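Local coordinates for protein biliverdin reductase (Synechocystis sp., PDB 5B3V) that probably reduces the linear tetrapyrrole biliverdin IX alpha to bilirubin, taking hydride from NADPH bound to a Rossmann-type domain, at residues 132-137 with 188-193; 156-161 with 249-254; 221-226 with 235-240. All coordinates share one frame; numbering follows the deposited sequence.

Interactions 2 and 3 lie in one mixed sheet of the C-terminal alpha/beta domain, their centres about 10 Å apart. Strand 153-163 of interaction 2 runs next to strand 233-241 of interaction 3. Along the chain the hairpin 221-226/235-240 is nested inside the loop that 156-161/249-254 closes; the segments of interactions 1 and 2 alternate, and interaction 1 closes before interaction 3 opens. Interaction 1, about 13 and 15 Å from the other two between centres, joins the loop after the last strand of the nucleotide-binding parallel sheet to helix 186-196, whose Arg188 touches both strand pairs. Interaction 1 holds the chain G biliverdin, while interactions 2 and 3 both touch the chain F molecule.

Interaction 1: residues 132-137 with 188-193; sequences HIELLG and RISRFT. With BLA (biliverdine IX alpha), chain G.
Ser190 and Glu134 make the central polar link between helix 186-196 and the loop that follows strand 128-131. The serine hydroxyl donates to the carboxylate, Ser190 OG to Glu134 OE2 at 2.6 Å, and arrives on the anti lone pair of that oxygen. On the syn side the same OE2 accepts a second bond, from His132 ND1 at 2.9 Å with an N-H...O angle of 153°, and this bond lies close to the imidazole plane. Two donors thus grip one carboxylate oxygen in a buried setting, which should fix the rotation of the group. The imidazole is itself held from its other nitrogen, His132 NE2, by Ser311. In the Gfo/Idh/MocA fold this loop leads out of the Rossmann sheet into the C-terminal domain, and here Ile133 of the loop touches both the NADP and a biliverdin, with Tyr105 beside Glu134. The glutamate chain is bent at its second torsion (-81°), which lifts the carboxylate toward Ser190 while its aliphatic part stays against Arg191. Glu134 CB sits over one face of the guanidinium, 3.5 Å from Arg191 NH1 and offset toward the rim. Replacing Glu134 by an alanine is likely to leave Ser190 OG and His132 ND1 without their shared acceptor, with the imidazole held by Ser311 alone on its other side. Arg191 extends from CG to NE and turns its edge to a propionate of the chain G biliverdin, with Arg191 NH1 2.7 Å from O2D in a nearly straight bond (171°). Its second nitrogen, Arg191 NH2, reaches O1D of the same carboxylate, also at 2.7 Å. One helical turn earlier, Arg188 NH1 binds the other propionate through O1A at 2.8 Å.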
loop_
_atom_site.group_PDB
_atom_site.type_symbol
_atom_site.label_atom_id
_atom_site.label_comp_id
_atom_site.label_asym_id
_atom_site.label_seq_id
_atom_site.Cartn_x
_atom_site.Cartn_y
_atom_site.Cartn_z
ATOM N N HIS A 132 3.561 -2.818 -3.387
ATOM C CA HIS A 132 3.717 -1.362 -3.298
ATOM C C HIS A 132 3.674 -0.797 -4.718
ATOM O O HIS A 132 4.708 -0.511 -5.327
ATOM C CB HIS A 132 5.005 -0.978 -2.577
ATOM C CG HIS A 132 4.937 -1.151 -1.092
ATOM N ND1 HIS A 132 4.520 -0.144 -0.245
ATOM C CD2 HIS A 132 5.230 -2.212 -0.303
ATOM C CE1 HIS A 132 4.559 -0.579 1.001
ATOM N NE2 HIS A 132 4.986 -1.829 0.994
ATOM N N ILE A 133 2.456 -0.621 -5.238
ATOM C CA ILE A 133 2.273 -0.137 -6.603
ATOM C C ILE A 133 2.585 1.344 -6.760
ATOM O O ILE A 133 2.737 1.812 -7.894
ATOM C CB ILE A 133 0.839 -0.411 -7.102
ATOM C CG1 ILE A 133 -0.199 0.218 -6.168
ATOM C CG2 ILE A 133 0.602 -1.906 -7.252
ATOM C CD1 ILE A 133 -1.632 0.017 -6.626
ATOM N N GLU A 134 2.680 2.098 -5.661
ATOM C CA GLU A 134 3.122 3.484 -5.769
ATOM C C GLU A 134 4.567 3.583 -6.228
ATOM O O GLU A 134 4.968 4.625 -6.756
ATOM C CB GLU A 134 2.958 4.220 -4.436
ATOM C CG GLU A 134 4.023 3.922 -3.388
ATOM C CD GLU A 134 3.776 2.623 -2.645
ATOM O OE1 GLU A 134 2.924 1.827 -3.092
ATOM O OE2 GLU A 134 4.423 2.408 -1.601
ATOM N N LEU A 135 5.359 2.526 -6.034
ATOM C CA LEU A 135 6.742 2.520 -6.485
ATOM C C LEU A 135 6.888 2.097 -7.939
ATOM O O LEU A 135 7.998 2.170 -8.476
ATOM C CB LEU A 135 7.591 1.597 -5.606
ATOM C CG LEU A 135 7.765 1.985 -4.139
ATOM C CD1 LEU A 135 8.783 1.072 -3.479
ATOM C CD2 LEU A 135 8.178 3.442 -4.003
ATOM N N LEU A 136 5.809 1.655 -8.581
ATOM C CA LEU A 136 5.828 1.305 -9.994
ATOM C C LEU A 136 5.168 2.360 -10.869
ATOM O O LEU A 136 5.218 2.248 -12.099
ATOM C CB LEU A 136 5.139 -0.047 -10.216
ATOM C CG LEU A 136 5.553 -1.244 -9.358
ATOM C CD1 LEU A 136 4.530 -2.365 -9.489
ATOM C CD2 LEU A 136 6.931 -1.728 -9.774
ATOM N N GLY A 137 4.562 3.380 -10.264
ATOM C CA GLY A 137 3.767 4.331 -11.006
ATOM C C GLY A 137 4.598 5.362 -11.733
ATOM O O GLY A 137 5.810 5.474 -11.551
ATOM N N ARG A 188 2.152 6.896 1.106
ATOM C CA ARG A 188 2.620 8.269 1.269
ATOM C C ARG A 188 4.024 8.296 1.860
ATOM O O ARG A 188 4.931 8.931 1.309
ATOM C CB ARG A 188 1.658 9.054 2.163
ATOM C CG ARG A 188 0.185 8.880 1.838
ATOM C CD ARG A 188 -0.130 9.211 0.393
ATOM N NE ARG A 188 -1.560 9.105 0.129
ATOM C CZ ARG A 188 -2.189 7.960 -0.114
ATOM N NH1 ARG A 188 -1.511 6.820 -0.120
ATOM N NH2 ARG A 188 -3.494 7.951 -0.342
ATOM N N ILE A 189 4.219 7.608 2.987
ATOM C CA ILE A 189 5.528 7.576 3.630
ATOM C C ILE A 189 6.510 6.756 2.802
ATOM O O ILE A 189 7.657 7.166 2.586
ATOM C CB ILE A 189 5.398 7.032 5.063
ATOM C CG1 ILE A 189 4.648 8.030 5.946
ATOM C CG2 ILE A 189 6.763 6.710 5.652
ATOM C CD1 ILE A 189 4.240 7.455 7.274
ATOM N N SER A 190 6.067 5.592 2.318
ATOM C CA SER A 190 6.885 4.670 1.536
ATOM C C SER A 190 7.665 5.372 0.434
ATOM O O SER A 190 8.847 5.082 0.219
ATOM C CB SER A 190 5.996 3.583 0.923
ATOM O OG SER A 190 6.591 3.039 -0.242
ATOM N N ARG A 191 6.998 6.294 -0.267
ATOM C CA ARG A 191 7.659 7.084 -1.300
ATOM C C ARG A 191 8.902 7.777 -0.758
ATOM O O ARG A 191 9.975 7.725 -1.373
ATOM C CB ARG A 191 6.697 8.127 -1.867
ATOM C CG ARG A 191 5.602 7.600 -2.769
ATOM C CD ARG A 191 4.737 8.758 -3.238
ATOM N NE ARG A 191 4.029 8.472 -4.479
ATOM C CZ ARG A 191 2.840 7.886 -4.539
ATOM N NH1 ARG A 191 2.222 7.525 -3.421
ATOM N NH2 ARG A 191 2.265 7.666 -5.711
ATOM N N PHE A 192 8.772 8.448 0.388
ATOM C CA PHE A 192 9.888 9.216 0.928
ATOM C C PHE A 192 11.024 8.307 1.381
ATOM O O PHE A 192 12.196 8.593 1.112
ATOM C CB PHE A 192 9.410 10.097 2.081
ATOM C CG PHE A 192 8.607 11.285 1.639
ATOM C CD1 PHE A 192 9.243 12.448 1.233
ATOM C CD2 PHE A 192 7.223 11.241 1.627
ATOM C CE1 PHE A 192 8.516 13.548 0.822
ATOM C CE2 PHE A 192 6.486 12.339 1.217
ATOM C CZ PHE A 192 7.135 13.495 0.814
ATOM N N THR A 193 10.701 7.209 2.066
ATOM C CA THR A 193 11.745 6.298 2.525
ATOM C C THR A 193 12.438 5.604 1.359
ATOM O O THR A 193 13.623 5.262 1.460
ATOM C CB THR A 193 11.161 5.265 3.487
ATOM O OG1 THR A 193 9.998 4.668 2.901
ATOM C CG2 THR A 193 10.778 5.922 4.806
HETATM C CHA BLA G . -4.284 3.178 -3.428
HETATM N NA BLA G . -6.836 2.810 -3.445
HETATM C C1A BLA G . -5.648 2.750 -2.824
HETATM C C2A BLA G . -5.838 2.293 -1.581
HETATM C C3A BLA G . -7.133 2.028 -1.449
HETATM C C4A BLA G . -7.748 2.356 -2.580
HETATM C CMA BLA G . -7.815 1.469 -0.193
HETATM C CAA BLA G . -4.781 2.024 -0.490
HETATM C CBA BLA G . -4.762 3.030 0.683
HETATM C CGA BLA G . -4.424 4.464 0.257
HETATM O O1A BLA G . -3.278 4.656 -0.208
HETATM O O2A BLA G . -5.291 5.342 0.456
HETATM C CHB BLA G . -9.269 2.206 -2.790
HETATM N NB BLA G . -9.228 3.702 -4.896
HETATM C C1B BLA G . -9.873 3.012 -3.955
HETATM C C2B BLA G . -11.177 3.108 -4.182
HETATM C C3B BLA G . -11.363 3.853 -5.260
HETATM C C4B BLA G . -10.158 4.231 -5.704
HETATM C CMB BLA G . -12.282 2.462 -3.344
HETATM O OB BLA G . -9.803 4.995 -6.772
HETATM C CAB BLA G . -12.573 4.143 -5.751
HETATM C CBB BLA G . -12.657 5.010 -7.012
HETATM N NC BLA G . -7.750 2.115 -7.079
HETATM C C1C BLA G . -9.023 1.857 -7.384
HETATM C C2C BLA G . -9.259 2.216 -8.643
HETATM C C3C BLA G . -8.111 2.704 -9.147
HETATM C C4C BLA G . -7.205 2.638 -8.172
HETATM C CMC BLA G . -10.652 2.045 -9.282
HETATM O OC BLA G . -9.884 1.316 -6.481
HETATM C CAC BLA G . -7.782 3.200 -10.353
HETATM C CBC BLA G . -8.804 3.261 -11.494
HETATM C CHD BLA G . -5.750 3.102 -8.340
HETATM N ND BLA G . -5.350 3.070 -5.772
HETATM C C1D BLA G . -4.937 3.212 -7.034
HETATM C C2D BLA G . -3.644 3.488 -7.020
HETATM C C3D BLA G . -3.228 3.508 -5.764
HETATM C C4D BLA G . -4.282 3.248 -4.979
HETATM C CMD BLA G . -2.771 3.734 -8.251
HETATM C CAD BLA G . -1.768 3.804 -5.396
HETATM C CBD BLA G . -1.708 5.225 -4.855
HETATM C CGD BLA G . -0.295 5.697 -4.536
HETATM O O1D BLA G . 0.509 5.679 -5.490
HETATM O O2D BLA G . -0.077 6.152 -3.391
HETATM O O HOH W 1 4.096 6.613 -8.037
#

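Interaction 2: residues 156-161 with 249-254. With BLA (biliverdine IX alpha), chain F.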
loop_
_atom_site.group_PDB
_atom_site.type_symbol
_atom_site.label_atom_id
_atom_site.label_comp_id
_atom_site.label_asym_id
_atom_site.label_seq_id
_atom_site.Cartn_x
_atom_site.Cartn_y
_atom_site.Cartn_z
ATOM N N ALA A 156 10.450 18.945 1.050
ATOM C CA ALA A 156 9.581 18.080 0.263
ATOM C C ALA A 156 8.218 17.967 0.929
ATOM O O ALA A 156 8.114 17.980 2.159
ATOM C CB ALA A 156 10.193 16.685 0.097
ATOM N N ARG A 157 7.179 17.840 0.105
ATOM C CA ARG A 157 5.809 17.738 0.585
ATOM C C ARG A 157 5.015 16.867 -0.374
ATOM O O ARG A 157 5.159 16.990 -1.593
ATOM C CB ARG A 157 5.165 19.125 0.705
ATOM C CG ARG A 157 3.682 19.130 1.049
ATOM C CD ARG A 157 3.181 20.568 1.180
ATOM N NE ARG A 157 1.761 20.652 1.518
ATOM C CZ ARG A 157 1.292 20.773 2.756
ATOM N NH1 ARG A 157 2.128 20.816 3.784
ATOM N NH2 ARG A 157 -0.016 20.844 2.968
ATOM N N TYR A 158 4.184 15.984 0.181
ATOM C CA TYR A 158 3.264 15.169 -0.607
ATOM C C TYR A 158 1.881 15.290 0.019
ATOM O O TYR A 158 1.649 14.790 1.126
ATOM C CB TYR A 158 3.717 13.708 -0.674
ATOM C CG TYR A 158 2.891 12.868 -1.622
ATOM C CD1 TYR A 158 2.548 13.346 -2.879
ATOM C CD2 TYR A 158 2.459 11.599 -1.263
ATOM C CE1 TYR A 158 1.792 12.585 -3.749
ATOM C CE2 TYR A 158 1.704 10.831 -2.128
ATOM C CZ TYR A 158 1.374 11.331 -3.370
ATOM O OH TYR A 158 0.621 10.572 -4.236
ATOM N N SER A 159 0.973 15.967 -0.677
ATOM C CA SER A 159 -0.391 16.181 -0.210
ATOM C C SER A 159 -1.355 15.361 -1.054
ATOM O O SER A 159 -1.337 15.447 -2.288
ATOM C CB SER A 159 -0.769 17.664 -0.274
ATOM O OG SER A 159 -2.177 17.843 -0.260
ATOM N N THR A 160 -2.186 14.562 -0.389
ATOM C CA THR A 160 -3.276 13.835 -1.034
ATOM C C THR A 160 -4.543 14.121 -0.241
ATOM O O THR A 160 -4.657 13.711 0.918
ATOM C CB THR A 160 -3.005 12.329 -1.094
ATOM O OG1 THR A 160 -2.978 11.790 0.232
ATOM C CG2 THR A 160 -1.680 12.041 -1.777
ATOM N N ILE A 161 -5.486 14.829 -0.856
ATOM C CA ILE A 161 -6.746 15.174 -0.209
ATOM C C ILE A 161 -7.881 14.627 -1.065
ATOM O O ILE A 161 -8.051 15.041 -2.219
ATOM C CB ILE A 161 -6.885 16.688 0.016
ATOM C CG1 ILE A 161 -5.945 17.120 1.148
ATOM C CG2 ILE A 161 -8.320 17.046 0.347
ATOM C CD1 ILE A 161 -5.820 18.614 1.344
ATOM N N ARG A 249 -3.413 16.059 -5.270
ATOM C CA ARG A 249 -2.417 14.981 -5.303
ATOM C C ARG A 249 -1.137 15.626 -5.838
ATOM O O ARG A 249 -0.807 15.541 -7.024
ATOM C CB ARG A 249 -2.858 13.782 -6.140
ATOM C CG ARG A 249 -1.830 12.649 -6.150
ATOM C CD ARG A 249 -2.469 11.287 -6.365
ATOM N NE ARG A 249 -3.179 11.190 -7.637
ATOM C CZ ARG A 249 -2.584 10.983 -8.807
ATOM N NH1 ARG A 249 -1.266 10.850 -8.871
ATOM N NH2 ARG A 249 -3.305 10.904 -9.917
ATOM N N ILE A 250 -0.414 16.288 -4.937
ATOM C CA ILE A 250 0.709 17.147 -5.289
ATOM C C ILE A 250 1.950 16.634 -4.577
ATOM O O ILE A 250 1.959 16.502 -3.347
ATOM C CB ILE A 250 0.440 18.611 -4.912
ATOM C CG1 ILE A 250 -0.884 19.089 -5.511
ATOM C CG2 ILE A 250 1.589 19.494 -5.365
ATOM C CD1 ILE A 250 -1.441 20.334 -4.844
ATOM N N PHE A 251 2.999 16.361 -5.349
ATOM C CA PHE A 251 4.304 15.980 -4.823
ATOM C C PHE A 251 5.290 17.077 -5.211
ATOM O O PHE A 251 5.559 17.282 -6.400
ATOM C CB PHE A 251 4.738 14.623 -5.371
ATOM C CG PHE A 251 5.681 13.870 -4.472
ATOM C CD1 PHE A 251 5.689 12.487 -4.462
ATOM C CD2 PHE A 251 6.558 14.541 -3.634
ATOM C CE1 PHE A 251 6.556 11.789 -3.640
ATOM C CE2 PHE A 251 7.425 13.848 -2.807
ATOM C CZ PHE A 251 7.424 12.472 -2.811
ATOM N N THR A 252 5.815 17.783 -4.215
ATOM C CA THR A 252 6.783 18.849 -4.428
ATOM C C THR A 252 8.107 18.468 -3.783
ATOM O O THR A 252 8.136 17.958 -2.657
ATOM C CB THR A 252 6.288 20.184 -3.854
ATOM O OG1 THR A 252 4.947 20.427 -4.295
ATOM C CG2 THR A 252 7.179 21.328 -4.315
ATOM N N LEU A 253 9.198 18.707 -4.509
ATOM C CA LEU A 253 10.550 18.443 -4.030
ATOM C C LEU A 253 11.411 19.654 -4.350
ATOM O O LEU A 253 11.608 19.982 -5.526
ATOM C CB LEU A 253 11.144 17.196 -4.686
ATOM C CG LEU A 253 10.472 15.839 -4.488
ATOM C CD1 LEU A 253 10.986 14.880 -5.539
ATOM C CD2 LEU A 253 10.741 15.288 -3.100
ATOM N N HIS A 254 11.927 20.311 -3.316
ATOM C CA HIS A 254 12.791 21.470 -3.485
ATOM C C HIS A 254 14.239 21.050 -3.265
ATOM O O HIS A 254 14.617 20.663 -2.156
ATOM C CB HIS A 254 12.408 22.591 -2.519
ATOM C CG HIS A 254 11.082 23.219 -2.814
ATOM N ND1 HIS A 254 10.867 24.017 -3.918
ATOM C CD2 HIS A 254 9.906 23.176 -2.147
ATOM C CE1 HIS A 254 9.614 24.433 -3.923
ATOM N NE2 HIS A 254 9.009 23.937 -2.858
HETATM C CHA BLA F . -6.542 6.311 -4.516
HETATM N NA BLA F . -8.789 7.475 -4.768
HETATM C C1A BLA F . -7.948 6.755 -4.015
HETATM C C2A BLA F . -8.510 6.504 -2.798
HETATM C C3A BLA F . -9.708 7.092 -2.836
HETATM C C4A BLA F . -9.869 7.655 -4.012
HETATM C CMA BLA F . -10.827 7.192 -1.808
HETATM C CAA BLA F . -7.807 5.703 -1.643
HETATM C CBA BLA F . -8.547 4.834 -0.559
HETATM C CGA BLA F . -9.526 5.408 0.494
HETATM O O1A BLA F . -9.026 5.943 1.510
HETATM O O2A BLA F . -10.745 5.168 0.336
HETATM C CHB BLA F . -11.168 8.411 -4.287
HETATM N NB BLA F . -10.953 8.672 -6.822
HETATM C C1B BLA F . -11.665 8.471 -5.719
HETATM C C2B BLA F . -12.954 8.371 -6.003
HETATM C C3B BLA F . -13.071 8.478 -7.334
HETATM C C4B BLA F . -11.842 8.669 -7.819
HETATM C CMB BLA F . -14.001 8.140 -4.897
HETATM O OB BLA F . -11.481 8.837 -9.119
HETATM C CAB BLA F . -14.136 8.447 -8.155
HETATM C CBB BLA F . -15.564 8.271 -7.617
HETATM N NC BLA F . -9.080 6.526 -9.407
HETATM C C1C BLA F . -10.142 6.326 -10.194
HETATM C C2C BLA F . -9.737 6.319 -11.457
HETATM C C3C BLA F . -8.426 6.509 -11.492
HETATM C C4C BLA F . -8.018 6.636 -10.207
HETATM C CMC BLA F . -10.636 6.116 -12.686
HETATM O OC BLA F . -11.405 6.167 -9.715
HETATM C CAC BLA F . -7.788 6.534 -12.678
HETATM C CBC BLA F . -6.273 6.734 -12.778
HETATM C CHD BLA F . -6.590 6.879 -9.690
HETATM N ND BLA F . -6.971 6.423 -7.092
HETATM C C1D BLA F . -6.293 6.857 -8.174
HETATM C C2D BLA F . -5.129 7.319 -7.778
HETATM C C3D BLA F . -5.040 7.233 -6.467
HETATM C C4D BLA F . -6.183 6.661 -6.011
HETATM C CMD BLA F . -4.053 7.901 -8.702
HETATM C CAD BLA F . -3.711 7.714 -5.837
HETATM C CBD BLA F . -3.576 7.991 -4.334
HETATM C CGD BLA F . -4.442 9.119 -3.806
HETATM O O1D BLA F . -4.726 10.045 -4.594
HETATM O O2D BLA F . -4.708 9.072 -2.587
HETATM O O HOH W 2 3.434 19.288 -2.560
HETATM O O HOH W 3 1.406 10.683 -7.464
#
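Tyr158 and Phe251 face each other as a non-hydrogen-bonded pair of antiparallel strands in the mixed sheet of the C-terminal alpha/beta domain. Two hydrogen-bonded pairs flank them, Arg157 with Thr252 and Ser159 with Ile250, each closed by two backbone bonds. Tyr158 CB stands over the centre of the Phe251 ring in a CH-pi contact, 4.1 Å from the centroid. With CG opposite the backbone N (chi1 -173°), the tyrosine chain is carried out across the phenylalanine at about a right angle, and the two ring planes are inclined by 32°. Tyr158 CG approaches Phe251 CD1, while Tyr158 CD1 lies 3.6 Å from Phe251 CG and also nears the carbonyl oxygen of Ile250. Further out, Tyr158 CE1 rests 3.9 Å from Phe251 CB. Thr160 CG2, from the same strand, covers the face of the Tyr158 ring opposite Phe251. At the tip, Tyr158 OH meets the aliphatic part of Arg249, 3.7 Å from its CG, where the two chains run side by side. Arg249 forms a salt bridge with Glu265, and one face of its guanidinium carries the CMD methyl of the chain F biliverdin. A water accepts from Arg249 NH1 at 3.0 Å and is weakly bonded to Tyr158 OH.

Interaction 3: residues 221-226 with 235-240. With BLA (biliverdine IX alpha), chain F.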
loop_
_atom_site.group_PDB
_atom_site.type_symbol
_atom_site.label_atom_id
_atom_site.label_comp_id
_atom_site.label_asym_id
_atom_site.label_seq_id
_atom_site.Cartn_x
_atom_site.Cartn_y
_atom_site.Cartn_z
ATOM N N LEU A 221 -7.963 14.100 8.969
ATOM C CA LEU A 221 -6.776 14.811 8.513
ATOM C C LEU A 221 -5.590 14.270 9.294
ATOM O O LEU A 221 -5.571 14.342 10.528
ATOM C CB LEU A 221 -6.917 16.322 8.716
ATOM C CG LEU A 221 -5.721 17.212 8.359
ATOM C CD1 LEU A 221 -5.440 17.197 6.863
ATOM C CD2 LEU A 221 -5.957 18.628 8.853
ATOM N N ALA A 222 -4.622 13.707 8.579
ATOM C CA ALA A 222 -3.403 13.178 9.172
ATOM C C ALA A 222 -2.209 13.884 8.554
ATOM O O ALA A 222 -2.043 13.876 7.330
ATOM C CB ALA A 222 -3.290 11.666 8.963
ATOM N N THR A 223 -1.385 14.495 9.400
ATOM C CA THR A 223 -0.183 15.189 8.968
ATOM C C THR A 223 1.014 14.610 9.705
ATOM O O THR A 223 0.975 14.453 10.930
ATOM C CB THR A 223 -0.277 16.694 9.233
ATOM O OG1 THR A 223 -0.481 16.919 10.632
ATOM C CG2 THR A 223 -1.432 17.300 8.462
ATOM N N ALA A 224 2.065 14.292 8.956
ATOM C CA ALA A 224 3.331 13.830 9.501
ATOM C C ALA A 224 4.438 14.776 9.063
ATOM O O ALA A 224 4.499 15.175 7.897
ATOM C CB ALA A 224 3.658 12.408 9.041
ATOM N N TYR A 225 5.313 15.130 9.997
ATOM C CA TYR A 225 6.446 16.004 9.722
ATOM C C TYR A 225 7.714 15.209 9.988
ATOM O O TYR A 225 8.054 14.942 11.145
ATOM C CB TYR A 225 6.373 17.272 10.570
ATOM C CG TYR A 225 5.089 18.033 10.349
ATOM C CD1 TYR A 225 4.748 18.495 9.085
ATOM C CD2 TYR A 225 4.210 18.284 11.396
ATOM C CE1 TYR A 225 3.575 19.187 8.865
ATOM C CE2 TYR A 225 3.030 18.980 11.188
ATOM C CZ TYR A 225 2.719 19.428 9.919
ATOM O OH TYR A 225 1.550 20.118 9.695
ATOM N N LEU A 226 8.391 14.812 8.916
ATOM C CA LEU A 226 9.538 13.919 8.994
ATOM C C LEU A 226 10.820 14.705 8.761
ATOM O O LEU A 226 10.902 15.509 7.825
ATOM C CB LEU A 226 9.429 12.797 7.960
ATOM C CG LEU A 226 8.104 12.049 7.790
ATOM C CD1 LEU A 226 8.262 10.951 6.751
ATOM C CD2 LEU A 226 7.613 11.471 9.108
ATOM N N GLU A 235 6.985 16.786 4.515
ATOM C CA GLU A 235 5.632 16.941 5.028
ATOM C C GLU A 235 4.717 15.955 4.318
ATOM O O GLU A 235 4.669 15.927 3.084
ATOM C CB GLU A 235 5.133 18.374 4.828
ATOM C CG GLU A 235 5.976 19.414 5.542
ATOM C CD GLU A 235 5.674 20.829 5.091
ATOM O OE1 GLU A 235 5.028 20.996 4.036
ATOM O OE2 GLU A 235 6.093 21.777 5.786
ATOM N N VAL A 236 3.996 15.153 5.097
ATOM C CA VAL A 236 3.078 14.143 4.580
ATOM C C VAL A 236 1.677 14.530 5.033
ATOM O O VAL A 236 1.373 14.484 6.232
ATOM C CB VAL A 236 3.441 12.733 5.063
ATOM C CG1 VAL A 236 2.412 11.724 4.579
ATOM C CG2 VAL A 236 4.839 12.352 4.599
ATOM N N ILE A 237 0.825 14.908 4.081
ATOM C CA ILE A 237 -0.532 15.371 4.358
ATOM C C ILE A 237 -1.504 14.386 3.726
ATOM O O ILE A 237 -1.480 14.180 2.506
ATOM C CB ILE A 237 -0.774 16.793 3.829
ATOM C CG1 ILE A 237 0.446 17.677 4.102
ATOM C CG2 ILE A 237 -2.020 17.396 4.466
ATOM C CD1 ILE A 237 0.701 17.932 5.574
ATOM N N TYR A 238 -2.350 13.776 4.553
ATOM C CA TYR A 238 -3.376 12.847 4.095
ATOM C C TYR A 238 -4.711 13.288 4.668
ATOM O O TYR A 238 -4.848 13.427 5.888
ATOM C CB TYR A 238 -3.053 11.406 4.517
ATOM C CG TYR A 238 -4.165 10.414 4.240
ATOM C CD1 TYR A 238 -5.177 10.192 5.170
ATOM C CD2 TYR A 238 -4.198 9.689 3.055
ATOM C CE1 TYR A 238 -6.191 9.290 4.925
ATOM C CE2 TYR A 238 -5.208 8.781 2.803
ATOM C CZ TYR A 238 -6.201 8.586 3.740
ATOM O OH TYR A 238 -7.205 7.682 3.490
ATOM N N GLY A 239 -5.684 13.500 3.797
ATOM C CA GLY A 239 -7.005 13.911 4.224
ATOM C C GLY A 239 -8.054 13.381 3.272
ATOM O O GLY A 239 -7.838 13.292 2.060
ATOM N N LYS A 240 -9.197 13.009 3.839
ATOM C CA LYS A 240 -10.310 12.540 3.030
ATOM C C LYS A 240 -11.587 12.679 3.839
ATOM O O LYS A 240 -11.559 12.739 5.071
ATOM C CB LYS A 240 -10.110 11.089 2.574
ATOM C CG LYS A 240 -10.600 10.039 3.557
ATOM C CD LYS A 240 -10.241 8.647 3.065
ATOM C CE LYS A 240 -10.689 7.571 4.038
ATOM N NZ LYS A 240 -9.926 6.306 3.840
HETATM C CHA BLA F . -6.542 6.311 -4.516
HETATM N NA BLA F . -8.789 7.475 -4.768
HETATM C C1A BLA F . -7.948 6.755 -4.015
HETATM C C2A BLA F . -8.510 6.504 -2.798
HETATM C C3A BLA F . -9.708 7.092 -2.836
HETATM C C4A BLA F . -9.869 7.655 -4.012
HETATM C CMA BLA F . -10.827 7.192 -1.808
HETATM C CAA BLA F . -7.807 5.703 -1.643
HETATM C CBA BLA F . -8.547 4.834 -0.559
HETATM C CGA BLA F . -9.526 5.408 0.494
HETATM O O1A BLA F . -9.026 5.943 1.510
HETATM O O2A BLA F . -10.745 5.168 0.336
HETATM C CHB BLA F . -11.168 8.411 -4.287
HETATM N NB BLA F . -10.953 8.672 -6.822
HETATM C C1B BLA F . -11.665 8.471 -5.719
HETATM C C2B BLA F . -12.954 8.371 -6.003
HETATM C C3B BLA F . -13.071 8.478 -7.334
HETATM C C4B BLA F . -11.842 8.669 -7.819
HETATM C CMB BLA F . -14.001 8.140 -4.897
HETATM O OB BLA F . -11.481 8.837 -9.119
HETATM C CAB BLA F . -14.136 8.447 -8.155
HETATM C CBB BLA F . -15.564 8.271 -7.617
HETATM N NC BLA F . -9.080 6.526 -9.407
HETATM C C1C BLA F . -10.142 6.326 -10.194
HETATM C C2C BLA F . -9.737 6.319 -11.457
HETATM C C3C BLA F . -8.426 6.509 -11.492
HETATM C C4C BLA F . -8.018 6.636 -10.207
HETATM C CMC BLA F . -10.636 6.116 -12.686
HETATM O OC BLA F . -11.405 6.167 -9.715
HETATM C CAC BLA F . -7.788 6.534 -12.678
HETATM C CBC BLA F . -6.273 6.734 -12.778
HETATM C CHD BLA F . -6.590 6.879 -9.690
HETATM N ND BLA F . -6.971 6.423 -7.092
HETATM C C1D BLA F . -6.293 6.857 -8.174
HETATM C C2D BLA F . -5.129 7.319 -7.778
HETATM C C3D BLA F . -5.040 7.233 -6.467
HETATM C C4D BLA F . -6.183 6.661 -6.011
HETATM C CMD BLA F . -4.053 7.901 -8.702
HETATM C CAD BLA F . -3.711 7.714 -5.837
HETATM C CBD BLA F . -3.576 7.991 -4.334
HETATM C CGD BLA F . -4.442 9.119 -3.806
HETATM O O1D BLA F . -4.726 10.045 -4.594
HETATM O O2D BLA F . -4.708 9.072 -2.587
#
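Thr223 and Ile237 are brought together by two torsions: with chi1 at 59° the threonine sets its OG1 between backbone N and carbonyl carbon and leaves CG2 beside the N, on the side of strand 235-240. Ile237 bends at its second torsion (-66°), which brings its CD1 to 3.6 Å from Thr223 CG2. The two chains lie alongside each other and point the same way. Leu221 extends this apolar row, its CD1 4.2 Å from Ile237 CG2. At the other end of the same face, Glu235 CG touches the edge of the Tyr225 ring, 3.9 Å from CD1. Beyond CG the Glu235 carboxylate leads away from the ring, to Tyr155 OH and to a salt bridge with Arg157.

These strands form an antiparallel beta hairpin, in which Ala222 pairs with Tyr238 and Ala224 with Val236 through two backbone bonds each. The side chains of those four residues project to the other face, where Ala224 CB rests 4.0 Å from Val236 CB and Leu226 CD1 lies 4.3 Å from Val236 CG2. The ring of Tyr238 leads away from Ala222 toward the biliverdin. There Lys240 NZ donates to Tyr238 OH at 3.1 Å. The same ammonium is hydrogen-bonded to O1A of a propionate of the chain F biliverdin and to the carbonyl of Thr172, while Tyr173 offers it a cation-pi contact.

Helix 181-184 packs Leu182 on Ala222, Ala224 and Tyr238, and Arg188 and Phe192 of helix 186-196 lie on Val236; in the sheet itself, strand 199-210 borders 221-226 and strand 153-163 borders 235-240.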